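Local coordinates for GST N-terminal domain-containing protein (Pseudomonas syringae pv. tomato, PDB 3IC8), which is of unknown function but has a glutathione transferase-like architecture and so may bind glutathione or a related thiol, at residues F89-L94 with A177-D182; S100-H105 with H154-F159; R162-L167 with D203-V208; G170-F175 with L212-G217. One frame throughout, in Å; residues are numbered along the deposited sequence.

Interaction 1: F89-L94 with A177-D182; sequences FAVAGL and APSIAD
Val91, on helix 88-110, presents its two methyl groups to the start of helix 180-193, and the residues there meet it in turn. Ser179 comes first: its CB packs 3.8 Å from Val91 CG1 and about as closely against Val91 CG2. The serine belongs to a Ser-Ile-Ala-Asp sequence that matches the N-capping box familiar in glutathione transferases, and the aspartate half of that box is in place, Asp182 OD2 accepting Ser179 N at 2.7 Å. Ile180 follows, and its branch methyl CG2, not the longer arm, reaches Val91 CG1 at 3.6 Å; CG1 of the isoleucine stands anti to the backbone N (chi1 -179°). Ile180 also packs on Met21 and Ala70 in the neighbouring helices of the thioredoxin-like domain. Ala181 fills the next place with a single methyl, CB, 4.0 Å from Val91 O and 4.2 Å from Leu94 CD2. Asp182 turns back to Ser179 and, through OD1, to Trp211 NE1. The closest side-chain contacts are carbon to carbon, with one backbone oxygen, Val91 O, against a methyl, so the contact rests on van der Waals packing, while the bonding between Ser179 and Asp182 probably steadies the turn.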
loop_
_atom_site.group_PDB
_atom_site.type_symbol
_atom_site.label_atom_id
_atom_site.label_comp_id
_atom_site.label_asym_id
_atom_site.label_seq_id
_atom_site.Cartn_x
_atom_site.Cartn_y
_atom_site.Cartn_z
ATOM N N PHE A 89 -31.652 8.209 5.013
ATOM C CA PHE A 89 -31.888 8.786 6.312
ATOM C C PHE A 89 -30.863 8.371 7.328
ATOM O O PHE A 89 -30.398 9.162 8.086
ATOM C CB PHE A 89 -33.270 8.400 6.790
ATOM C CG PHE A 89 -33.589 8.854 8.147
ATOM C CD1 PHE A 89 -34.035 10.106 8.358
ATOM C CD2 PHE A 89 -33.471 8.024 9.203
ATOM C CE1 PHE A 89 -34.336 10.506 9.557
ATOM C CE2 PHE A 89 -33.776 8.443 10.410
ATOM C CZ PHE A 89 -34.209 9.683 10.589
ATOM N N ALA A 90 -30.530 7.106 7.334
ATOM C CA ALA A 90 -29.577 6.586 8.269
ATOM C C ALA A 90 -28.188 7.172 8.101
ATOM O O ALA A 90 -27.532 7.471 9.055
ATOM C CB ALA A 90 -29.536 5.107 8.172
ATOM N N VAL A 91 -27.765 7.306 6.864
ATOM C CA VAL A 91 -26.507 7.922 6.533
ATOM C C VAL A 91 -26.418 9.390 6.876
ATOM O O VAL A 91 -25.452 9.835 7.420
ATOM C CB VAL A 91 -26.174 7.678 5.068
ATOM C CG1 VAL A 91 -25.126 8.586 4.588
ATOM C CG2 VAL A 91 -25.745 6.326 4.887
ATOM N N ALA A 92 -27.452 10.135 6.570
ATOM C CA ALA A 92 -27.438 11.525 6.880
ATOM C C ALA A 92 -27.366 11.743 8.367
ATOM O O ALA A 92 -26.666 12.610 8.812
ATOM C CB ALA A 92 -28.619 12.168 6.336
ATOM N N GLY A 93 -28.111 10.958 9.122
ATOM C CA GLY A 93 -28.091 11.049 10.556
ATOM C C GLY A 93 -26.767 10.703 11.161
ATOM O O GLY A 93 -26.302 11.387 11.995
ATOM N N LEU A 94 -26.149 9.637 10.712
ATOM C CA LEU A 94 -24.852 9.275 11.218
ATOM C C LEU A 94 -23.785 10.324 10.924
ATOM O O LEU A 94 -22.971 10.621 11.755
ATOM C CB LEU A 94 -24.440 7.932 10.674
ATOM C CG LEU A 94 -23.275 7.320 11.401
ATOM C CD1 LEU A 94 -23.632 7.015 12.796
ATOM C CD2 LEU A 94 -22.732 6.133 10.690
ATOM N N ALA A 177 -21.513 -0.117 1.338
ATOM C CA ALA A 177 -20.960 0.789 0.392
ATOM C C ALA A 177 -20.541 2.058 1.088
ATOM O O ALA A 177 -21.026 2.383 2.124
ATOM C CB ALA A 177 -21.963 1.084 -0.639
ATOM N N PRO A 178 -19.646 2.786 0.473
ATOM C CA PRO A 178 -19.178 4.040 1.007
ATOM C C PRO A 178 -20.247 5.115 0.981
ATOM O O PRO A 178 -21.151 5.081 0.213
ATOM C CB PRO A 178 -18.026 4.386 0.083
ATOM C CG PRO A 178 -18.222 3.621 -1.071
ATOM C CD PRO A 178 -18.921 2.414 -0.734
ATOM N N SER A 179 -20.110 6.068 1.861
ATOM C CA SER A 179 -21.097 7.092 2.026
ATOM C C SER A 179 -20.462 8.350 2.549
ATOM O O SER A 179 -19.333 8.355 2.892
ATOM C CB SER A 179 -22.252 6.646 2.915
ATOM O OG SER A 179 -21.852 5.882 4.002
ATOM N N ILE A 180 -21.233 9.412 2.620
ATOM C CA ILE A 180 -20.799 10.679 3.136
ATOM C C ILE A 180 -20.442 10.482 4.590
ATOM O O ILE A 180 -19.626 11.166 5.123
ATOM C CB ILE A 180 -21.860 11.764 2.926
ATOM C CG1 ILE A 180 -21.399 13.108 3.445
ATOM C CG2 ILE A 180 -23.093 11.450 3.632
ATOM C CD1 ILE A 180 -20.217 13.641 2.774
ATOM N N ALA A 181 -21.061 9.505 5.209
ATOM C CA ALA A 181 -20.771 9.164 6.575
ATOM C C ALA A 181 -19.352 8.680 6.820
ATOM O O ALA A 181 -18.809 8.968 7.833
ATOM C CB ALA A 181 -21.767 8.198 7.103
ATOM N N ASP A 182 -18.764 7.953 5.892
ATOM C CA ASP A 182 -17.407 7.507 6.073
ATOM C C ASP A 182 -16.505 8.707 6.178
ATOM O O ASP A 182 -15.622 8.759 6.981
ATOM C CB ASP A 182 -16.949 6.662 4.889
ATOM C CG ASP A 182 -17.664 5.364 4.788
ATOM O OD1 ASP A 182 -17.330 4.482 5.550
ATOM O OD2 ASP A 182 -18.546 5.217 3.941
#

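Interaction 2: S100-H105 with H154-F159; sequences SVLFLH and HQWPTF
The His105 ring lies across the end of Phe159, whose edge points into one imidazole face. It is a T-shaped (edge-to-face) stack, centroids 5.1 Å apart and planes at 87°, with Phe159 CE2 standing 3.7 Å above the centre of the His105 ring. Both side chains start the same way, CG anti to the carbonyl carbon, and from facing helices they meet at about a right angle. Gln155 reaches out on an extended chain to bring OE1 against the edge of the imidazole, its amide nearly coplanar with the ring. The helices involved, 88-110 and 149-167, are long members of the all-helical C-terminal domain of the glutathione transferase fold; the axes of 100-105 and 154-159 come within 10.9 Å, their directions 126° apart, a wide spacing that large aromatic groups bridge. Trp156 meets the histidine at its root, CE3 lying 3.7 Å from His105 CB. Beyond it the indole packs on Leu189 and Leu192 of helix 180-193 and meets Phe201 edge-to-face. Leu102 reaches in between the aromatic residues: its CD1 is 3.7 Å from Phe159 CD2 and 3.9 Å from Trp156 CZ3. At the far tip of the phenyl ring, Val101 CG1 approaches Phe159 CZ at 4.1 Å, the two side chains crossing at about a right angle.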
loop_
_atom_site.group_PDB
_atom_site.type_symbol
_atom_site.label_atom_id
_atom_site.label_comp_id
_atom_site.label_asym_id
_atom_site.label_seq_id
_atom_site.Cartn_x
_atom_site.Cartn_y
_atom_site.Cartn_z
ATOM N N SER A 100 -20.926 16.569 14.493
ATOM C CA SER A 100 -21.015 17.309 15.714
ATOM C C SER A 100 -20.370 16.659 16.918
ATOM O O SER A 100 -19.368 17.125 17.365
ATOM C CB SER A 100 -22.456 17.606 16.024
ATOM O OG SER A 100 -23.196 16.442 15.950
ATOM N N VAL A 101 -20.951 15.602 17.453
ATOM C CA VAL A 101 -20.441 14.983 18.658
ATOM C C VAL A 101 -19.055 14.406 18.519
ATOM O O VAL A 101 -18.205 14.633 19.326
ATOM C CB VAL A 101 -21.365 13.829 19.094
ATOM C CG1 VAL A 101 -20.718 12.950 20.069
ATOM C CG2 VAL A 101 -22.598 14.334 19.663
ATOM N N LEU A 102 -18.846 13.624 17.493
ATOM C CA LEU A 102 -17.567 13.003 17.271
ATOM C C LEU A 102 -16.442 13.959 16.962
ATOM O O LEU A 102 -15.356 13.798 17.429
ATOM C CB LEU A 102 -17.686 11.954 16.183
ATOM C CG LEU A 102 -16.790 10.744 16.283
ATOM C CD1 LEU A 102 -16.826 10.096 17.612
ATOM C CD2 LEU A 102 -17.164 9.806 15.244
ATOM N N PHE A 103 -16.742 14.942 16.138
ATOM C CA PHE A 103 -15.825 15.967 15.735
ATOM C C PHE A 103 -15.386 16.792 16.914
ATOM O O PHE A 103 -14.264 17.162 17.007
ATOM C CB PHE A 103 -16.507 16.853 14.702
ATOM C CG PHE A 103 -15.686 18.012 14.239
ATOM C CD1 PHE A 103 -14.863 17.902 13.177
ATOM C CD2 PHE A 103 -15.773 19.215 14.850
ATOM C CE1 PHE A 103 -14.140 18.936 12.767
ATOM C CE2 PHE A 103 -15.034 20.250 14.428
ATOM C CZ PHE A 103 -14.229 20.109 13.388
ATOM N N LEU A 104 -16.310 17.086 17.797
ATOM C CA LEU A 104 -16.019 17.840 18.962
ATOM C C LEU A 104 -15.057 17.149 19.882
ATOM O O LEU A 104 -14.160 17.752 20.372
ATOM C CB LEU A 104 -17.299 18.137 19.693
ATOM C CG LEU A 104 -17.180 18.938 20.961
ATOM C CD1 LEU A 104 -16.313 20.122 20.729
ATOM C CD2 LEU A 104 -18.508 19.386 21.324
ATOM N N HIS A 105 -15.234 15.872 20.095
ATOM C CA HIS A 105 -14.303 15.117 20.880
ATOM C C HIS A 105 -12.940 15.083 20.247
ATOM O O HIS A 105 -11.962 15.235 20.902
ATOM C CB HIS A 105 -14.790 13.695 21.015
ATOM C CG HIS A 105 -15.991 13.555 21.871
ATOM N ND1 HIS A 105 -15.950 12.996 23.118
ATOM C CD2 HIS A 105 -17.264 13.926 21.671
ATOM C CE1 HIS A 105 -17.146 13.029 23.652
ATOM N NE2 HIS A 105 -17.962 13.589 22.793
ATOM N N HIS A 154 -12.979 10.427 28.788
ATOM C CA HIS A 154 -13.821 9.426 29.385
ATOM C C HIS A 154 -14.764 8.803 28.398
ATOM O O HIS A 154 -14.983 7.645 28.411
ATOM C CB HIS A 154 -14.597 10.133 30.473
ATOM C CG HIS A 154 -15.545 9.273 31.229
ATOM N ND1 HIS A 154 -16.900 9.357 31.065
ATOM C CD2 HIS A 154 -15.342 8.355 32.192
ATOM C CE1 HIS A 154 -17.494 8.509 31.876
ATOM N NE2 HIS A 154 -16.568 7.893 32.572
ATOM N N GLN A 155 -15.346 9.623 27.556
ATOM C CA GLN A 155 -16.233 9.180 26.496
ATOM C C GLN A 155 -15.670 8.475 25.275
ATOM O O GLN A 155 -16.333 7.680 24.685
ATOM C CB GLN A 155 -17.220 10.271 26.121
ATOM C CG GLN A 155 -18.151 10.568 27.233
ATOM C CD GLN A 155 -19.111 11.650 26.922
ATOM O OE1 GLN A 155 -18.971 12.336 25.948
ATOM N NE2 GLN A 155 -20.112 11.795 27.742
ATOM N N TRP A 156 -14.441 8.784 24.905
ATOM C CA TRP A 156 -13.916 8.447 23.604
ATOM C C TRP A 156 -13.840 6.975 23.301
ATOM O O TRP A 156 -14.053 6.554 22.210
ATOM C CB TRP A 156 -12.562 9.092 23.400
ATOM C CG TRP A 156 -11.982 8.803 22.112
ATOM C CD1 TRP A 156 -11.018 7.924 21.858
ATOM C CD2 TRP A 156 -12.343 9.368 20.871
ATOM N NE1 TRP A 156 -10.732 7.902 20.551
ATOM C CE2 TRP A 156 -11.535 8.791 19.914
ATOM C CE3 TRP A 156 -13.265 10.318 20.480
ATOM C CZ2 TRP A 156 -11.612 9.130 18.591
ATOM C CZ3 TRP A 156 -13.334 10.654 19.197
ATOM C CH2 TRP A 156 -12.527 10.059 18.253
ATOM N N PRO A 157 -13.497 6.210 24.296
ATOM C CA PRO A 157 -13.351 4.784 24.171
ATOM C C PRO A 157 -14.653 4.093 23.851
ATOM O O PRO A 157 -14.648 3.078 23.223
ATOM C CB PRO A 157 -12.826 4.403 25.531
ATOM C CG PRO A 157 -12.190 5.525 25.974
ATOM C CD PRO A 157 -12.943 6.670 25.555
ATOM N N THR A 158 -15.754 4.643 24.301
ATOM C CA THR A 158 -17.017 4.061 23.990
ATOM C C THR A 158 -17.246 4.103 22.498
ATOM O O THR A 158 -17.646 3.137 21.931
ATOM C CB THR A 158 -18.143 4.806 24.704
ATOM O OG1 THR A 158 -18.058 4.572 26.093
ATOM C CG2 THR A 158 -19.436 4.349 24.248
ATOM N N PHE A 159 -17.002 5.238 21.872
ATOM C CA PHE A 159 -17.165 5.355 20.437
ATOM C C PHE A 159 -16.215 4.521 19.620
ATOM O O PHE A 159 -16.605 3.955 18.656
ATOM C CB PHE A 159 -16.999 6.786 19.943
ATOM C CG PHE A 159 -17.764 7.814 20.688
ATOM C CD1 PHE A 159 -19.108 7.720 20.854
ATOM C CD2 PHE A 159 -17.128 8.923 21.159
ATOM C CE1 PHE A 159 -19.770 8.669 21.503
ATOM C CE2 PHE A 159 -17.798 9.863 21.799
ATOM C CZ PHE A 159 -19.120 9.739 21.979
#

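Interaction 3: R162-L167 with D203-V208; sequences RLESQL and DDYPSV
Glu164 places its carboxylate against the first turn of helix 206-216, where two backbone N-H groups offer themselves at once. Its OE1 accepts Ser207 N at 3.0 Å, a weak bond, bent to 123°, and also Val208 N at 3.3 Å, again weakly. The other oxygen, OE2, is 3.4 Å from Ser207 N, a weak, long bond, though straighter at 158°, and takes a further weak bond from Ser207 OG. None of these is strong alone, yet together they spread the carboxylate over two successive amides. The side chain gets there by a single bend: CG is anti to the backbone N, and chi2 of 63° then folds CD round toward the turn. A negative group at this end of a helix would be favoured by the helix dipole, which probably adds to the grip. Round the carboxylate the fit is close, with Tyr205 CB 3.4 Å from OE1 of Glu164 and Pro206 CD beside OE2. Farther out the contact becomes apolar. Leu167 CB rests 3.6 Å from Ser207 CB, and Leu163 CD2 meets Val208 CG1 at 3.6 Å, those two side chains crossing at about a right angle. Just upstream, Asp203 turns to Ser36 and Tyr9 of the second subunit, so the same connection also faces the assembly. Tyr205 holds the N-cap position, and the arrangement is that of a helix N-terminus received by an acidic side chain of a neighbouring helix, here within the helical C-terminal domain of a glutathione transferase-like fold.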
loop_
_atom_site.group_PDB
_atom_site.type_symbol
_atom_site.label_atom_id
_atom_site.label_comp_id
_atom_site.label_asym_id
_atom_site.label_seq_id
_atom_site.Cartn_x
_atom_site.Cartn_y
_atom_site.Cartn_z
ATOM N N ARG A 162 -16.875 0.643 19.767
ATOM C CA ARG A 162 -18.041 0.345 18.998
ATOM C C ARG A 162 -17.705 0.263 17.536
ATOM O O ARG A 162 -18.123 -0.629 16.867
ATOM C CB ARG A 162 -19.106 1.395 19.264
ATOM C CG ARG A 162 -20.276 0.924 20.071
ATOM C CD ARG A 162 -20.527 1.716 21.325
ATOM N NE ARG A 162 -21.477 2.787 21.147
ATOM C CZ ARG A 162 -22.312 3.235 22.071
ATOM N NH1 ARG A 162 -22.370 2.699 23.253
ATOM N NH2 ARG A 162 -23.114 4.217 21.791
ATOM N N LEU A 163 -16.941 1.219 17.055
ATOM C CA LEU A 163 -16.502 1.246 15.685
ATOM C C LEU A 163 -15.609 0.087 15.348
ATOM O O LEU A 163 -15.724 -0.465 14.304
ATOM C CB LEU A 163 -15.830 2.556 15.357
ATOM C CG LEU A 163 -15.376 2.774 13.929
ATOM C CD1 LEU A 163 -16.492 2.764 12.984
ATOM C CD2 LEU A 163 -14.643 4.040 13.834
ATOM N N GLU A 164 -14.738 -0.274 16.275
ATOM C CA GLU A 164 -13.895 -1.447 16.193
ATOM C C GLU A 164 -14.683 -2.725 16.150
ATOM O O GLU A 164 -14.395 -3.572 15.379
ATOM C CB GLU A 164 -12.900 -1.466 17.348
ATOM C CG GLU A 164 -11.975 -2.665 17.433
ATOM C CD GLU A 164 -11.048 -2.795 16.263
ATOM O OE1 GLU A 164 -10.884 -1.834 15.546
ATOM O OE2 GLU A 164 -10.482 -3.867 16.029
ATOM N N SER A 165 -15.721 -2.830 16.953
ATOM C CA SER A 165 -16.598 -3.968 16.895
ATOM C C SER A 165 -17.307 -4.147 15.559
ATOM O O SER A 165 -17.440 -5.223 15.102
ATOM C CB SER A 165 -17.657 -3.858 17.969
ATOM O OG SER A 165 -17.232 -4.417 19.162
ATOM N N GLN A 166 -17.807 -3.098 14.954
ATOM C CA GLN A 166 -18.390 -3.199 13.642
ATOM C C GLN A 166 -17.437 -3.569 12.499
ATOM O O GLN A 166 -17.771 -4.334 11.644
ATOM C CB GLN A 166 -19.128 -1.919 13.320
ATOM C CG GLN A 166 -19.439 -1.780 11.891
ATOM C CD GLN A 166 -20.530 -0.814 11.614
ATOM O OE1 GLN A 166 -20.737 -0.450 10.488
ATOM N NE2 GLN A 166 -21.222 -0.384 12.634
ATOM N N LEU A 167 -16.256 -2.988 12.496
ATOM C CA LEU A 167 -15.264 -3.207 11.464
ATOM C C LEU A 167 -14.596 -4.566 11.476
ATOM O O LEU A 167 -14.166 -5.054 10.474
ATOM C CB LEU A 167 -14.253 -2.075 11.426
ATOM C CG LEU A 167 -14.831 -0.754 10.969
ATOM C CD1 LEU A 167 -13.873 0.346 11.095
ATOM C CD2 LEU A 167 -15.306 -0.838 9.608
ATOM N N ASP A 203 -5.010 4.415 16.581
ATOM C CA ASP A 203 -4.189 3.255 16.277
ATOM C C ASP A 203 -4.420 2.039 17.180
ATOM O O ASP A 203 -4.109 0.937 16.814
ATOM C CB ASP A 203 -2.715 3.641 16.182
ATOM C CG ASP A 203 -2.408 4.486 14.971
ATOM O OD1 ASP A 203 -3.237 4.567 14.085
ATOM O OD2 ASP A 203 -1.350 5.085 14.897
ATOM N N ASP A 204 -4.976 2.286 18.353
ATOM C CA ASP A 204 -5.318 1.275 19.323
ATOM C C ASP A 204 -6.436 0.379 18.880
ATOM O O ASP A 204 -6.655 -0.644 19.459
ATOM C CB ASP A 204 -5.696 1.894 20.638
ATOM C CG ASP A 204 -4.527 2.295 21.412
ATOM O OD1 ASP A 204 -4.667 2.721 22.550
ATOM O OD2 ASP A 204 -3.443 2.196 20.867
ATOM N N TYR A 205 -7.163 0.788 17.869
ATOM C CA TYR A 205 -8.169 -0.048 17.307
ATOM C C TYR A 205 -7.802 -0.336 15.901
ATOM O O TYR A 205 -7.925 0.487 15.050
ATOM C CB TYR A 205 -9.486 0.675 17.379
ATOM C CG TYR A 205 -9.677 1.344 18.685
ATOM C CD1 TYR A 205 -9.093 2.547 18.943
ATOM C CD2 TYR A 205 -10.411 0.760 19.666
ATOM C CE1 TYR A 205 -9.240 3.144 20.116
ATOM C CE2 TYR A 205 -10.568 1.357 20.847
ATOM C CZ TYR A 205 -9.987 2.558 21.070
ATOM O OH TYR A 205 -10.138 3.179 22.258
ATOM N N PRO A 206 -7.331 -1.532 15.671
ATOM C CA PRO A 206 -6.724 -1.904 14.411
ATOM C C PRO A 206 -7.637 -1.875 13.241
ATOM O O PRO A 206 -7.211 -1.460 12.204
ATOM C CB PRO A 206 -6.288 -3.312 14.684
ATOM C CG PRO A 206 -6.018 -3.305 16.083
ATOM C CD PRO A 206 -7.095 -2.556 16.677
ATOM N N SER A 207 -8.858 -2.333 13.411
ATOM C CA SER A 207 -9.848 -2.363 12.361
ATOM C C SER A 207 -10.183 -0.991 11.887
ATOM O O SER A 207 -10.420 -0.792 10.744
ATOM C CB SER A 207 -11.112 -3.009 12.861
ATOM O OG SER A 207 -11.041 -4.391 12.762
ATOM N N VAL A 208 -10.235 -0.056 12.798
ATOM C CA VAL A 208 -10.478 1.315 12.481
ATOM C C VAL A 208 -9.383 1.932 11.642
ATOM O O VAL A 208 -9.635 2.670 10.728
ATOM C CB VAL A 208 -10.643 2.085 13.748
ATOM C CG1 VAL A 208 -11.096 3.453 13.473
ATOM C CG2 VAL A 208 -11.614 1.404 14.598
#

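Interaction 4: G170-F175 with L212-G217; sequences GGDFLF and LDRVLG
Arg214 leans out from helix 206-216 over the loop residues Asp172 and Phe173, and each meets it at a different angle. Asp172 comes from above: OD1 stands 3.4 Å over one face of the guanidinium, displaced toward its rim, and the carboxylate plane is turned 62° from it. The resulting salt bridge, with OD1 of Asp172 3.6 Å from Arg214 NE, is an attraction of charges alone, since no N-H points at OD1. The backbone of the same residue is nearer still, Asp172 O lying 2.8 Å from Arg214 NH1. A bend at chi3 (-85°) places NE out of line with the aliphatic arm, which is left to face the aromatic ring. Phe173 takes that arm, its CZ 3.8 Å from Arg214 CD. Its ring plane stands 68° from the guanidinium, and with 6.0 Å between Arg214 CZ and the ring centroid any cation-pi attraction is weak at most. Val215 meets the same ring at its edge, CG2 lying 4.2 Å from Phe173 CE2, and also packs on Phe183 and Ala186 of helix 180-193. Asp172 and Phe173 also pack against Asp225 and Ser224 of the third subunit. The loop opens at Gly170, whose positive phi takes the chain out of helix 149-167. This is a connection between consecutive helices of the glutathione transferase-like C-terminal domain, packed against the last turns of helix 206-216 through an arginine.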
loop_
_atom_site.group_PDB
_atom_site.type_symbol
_atom_site.label_atom_id
_atom_site.label_comp_id
_atom_site.label_asym_id
_atom_site.label_seq_id
_atom_site.Cartn_x
_atom_site.Cartn_y
_atom_site.Cartn_z
ATOM N N GLY A 170 -15.125 -7.167 8.882
ATOM C CA GLY A 170 -14.660 -7.134 7.524
ATOM C C GLY A 170 -15.449 -6.371 6.490
ATOM O O GLY A 170 -15.183 -6.511 5.318
ATOM N N GLY A 171 -16.412 -5.569 6.915
ATOM C CA GLY A 171 -17.118 -4.689 6.015
ATOM C C GLY A 171 -16.211 -3.588 5.547
ATOM O O GLY A 171 -15.448 -3.083 6.312
ATOM N N ASP A 172 -16.260 -3.245 4.282
ATOM C CA ASP A 172 -15.376 -2.229 3.776
ATOM C C ASP A 172 -15.610 -0.842 4.355
ATOM O O ASP A 172 -14.694 -0.134 4.648
ATOM C CB ASP A 172 -15.391 -2.216 2.245
ATOM C CG ASP A 172 -14.511 -3.272 1.658
ATOM O OD1 ASP A 172 -13.434 -3.485 2.184
ATOM O OD2 ASP A 172 -14.893 -3.911 0.688
ATOM N N PHE A 173 -16.866 -0.484 4.492
ATOM C CA PHE A 173 -17.288 0.835 4.869
ATOM C C PHE A 173 -18.410 0.771 5.883
ATOM O O PHE A 173 -18.876 -0.282 6.206
ATOM C CB PHE A 173 -17.700 1.629 3.656
ATOM C CG PHE A 173 -16.614 1.830 2.686
ATOM C CD1 PHE A 173 -16.477 1.005 1.620
ATOM C CD2 PHE A 173 -15.732 2.836 2.830
ATOM C CE1 PHE A 173 -15.497 1.187 0.747
ATOM C CE2 PHE A 173 -14.756 3.008 1.940
ATOM C CZ PHE A 173 -14.635 2.180 0.902
ATOM N N LEU A 174 -18.795 1.910 6.414
ATOM C CA LEU A 174 -19.739 1.976 7.507
ATOM C C LEU A 174 -21.122 1.460 7.161
ATOM O O LEU A 174 -21.772 0.865 7.964
ATOM C CB LEU A 174 -19.825 3.389 8.074
ATOM C CG LEU A 174 -18.583 4.005 8.687
ATOM C CD1 LEU A 174 -18.854 5.370 9.057
ATOM C CD2 LEU A 174 -18.152 3.278 9.852
ATOM N N PHE A 175 -21.552 1.699 5.947
ATOM C CA PHE A 175 -22.840 1.264 5.506
ATOM C C PHE A 175 -22.747 0.242 4.412
ATOM O O PHE A 175 -23.607 0.169 3.605
ATOM C CB PHE A 175 -23.672 2.427 5.050
ATOM C CG PHE A 175 -24.251 3.200 6.149
ATOM C CD1 PHE A 175 -23.592 4.257 6.685
ATOM C CD2 PHE A 175 -25.478 2.886 6.648
ATOM C CE1 PHE A 175 -24.128 4.959 7.675
ATOM C CE2 PHE A 175 -26.000 3.600 7.644
ATOM C CZ PHE A 175 -25.323 4.628 8.158
ATOM N N LEU A 212 -9.724 3.499 8.058
ATOM C CA LEU A 212 -9.433 4.891 7.911
ATOM C C LEU A 212 -8.535 5.171 6.720
ATOM O O LEU A 212 -8.752 6.104 6.014
ATOM C CB LEU A 212 -8.867 5.456 9.201
ATOM C CG LEU A 212 -8.356 6.874 9.143
ATOM C CD1 LEU A 212 -9.413 7.833 8.824
ATOM C CD2 LEU A 212 -7.706 7.246 10.379
ATOM N N ASP A 213 -7.534 4.341 6.513
ATOM C CA ASP A 213 -6.635 4.483 5.390
ATOM C C ASP A 213 -7.345 4.282 4.093
ATOM O O ASP A 213 -7.039 4.897 3.116
ATOM C CB ASP A 213 -5.430 3.586 5.519
ATOM C CG ASP A 213 -4.524 4.014 6.610
ATOM O OD1 ASP A 213 -4.577 5.178 6.984
ATOM O OD2 ASP A 213 -3.768 3.192 7.125
ATOM N N ARG A 214 -8.309 3.403 4.091
ATOM C CA ARG A 214 -9.111 3.203 2.931
ATOM C C ARG A 214 -9.919 4.431 2.555
ATOM O O ARG A 214 -10.003 4.790 1.420
ATOM C CB ARG A 214 -10.047 2.052 3.218
ATOM C CG ARG A 214 -10.530 1.306 2.045
ATOM C CD ARG A 214 -11.625 0.359 2.416
ATOM N NE ARG A 214 -11.090 -0.883 2.882
ATOM C CZ ARG A 214 -11.281 -1.397 4.080
ATOM N NH1 ARG A 214 -12.027 -0.788 4.977
ATOM N NH2 ARG A 214 -10.714 -2.539 4.376
ATOM N N VAL A 215 -10.541 5.059 3.527
ATOM C CA VAL A 215 -11.315 6.256 3.303
ATOM C C VAL A 215 -10.491 7.444 2.849
ATOM O O VAL A 215 -10.918 8.207 2.050
ATOM C CB VAL A 215 -12.169 6.603 4.505
ATOM C CG1 VAL A 215 -13.030 7.736 4.225
ATOM C CG2 VAL A 215 -13.001 5.452 4.885
ATOM N N LEU A 216 -9.311 7.596 3.411
ATOM C CA LEU A 216 -8.359 8.630 3.052
ATOM C C LEU A 216 -7.776 8.429 1.665
ATOM O O LEU A 216 -7.335 9.336 1.039
ATOM C CB LEU A 216 -7.249 8.712 4.088
ATOM C CG LEU A 216 -7.343 9.616 5.306
ATOM C CD1 LEU A 216 -8.687 10.047 5.604
ATOM C CD2 LEU A 216 -6.780 8.973 6.494
ATOM N N GLY A 217 -7.800 7.200 1.198
ATOM C CA GLY A 217 -7.226 6.778 -0.055
ATOM C C GLY A 217 -7.946 7.167 -1.306
ATOM O O GLY A 217 -7.431 6.991 -2.380
#

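In the fold
The four contacts join helices and one connecting loop of the C-terminal domain. Helix 88-110 serves interactions 1 and 2, whose centres lie 18 Å apart, while helix 149-167 serves 2 and 3. Interactions 3 and 4 share helix 206-216, with centres 11 Å apart, and meet where Leu163 CD1 comes 3.6 Å from Leu174 CD2. Loop 170-175 then runs on into interaction 1, 12 Å away between centres: Asp182 OD1 probably accepts Leu174 N at 3.1 Å, and Phe175 CD1 packs 3.5 Å from Val91 CG2. Interaction 2 touches interaction 3 lightly, through Tyr205 against Pro157. Through Ile180, interaction 1 touches its own chain's thioredoxin-like domain, which in relatives binds glutathione.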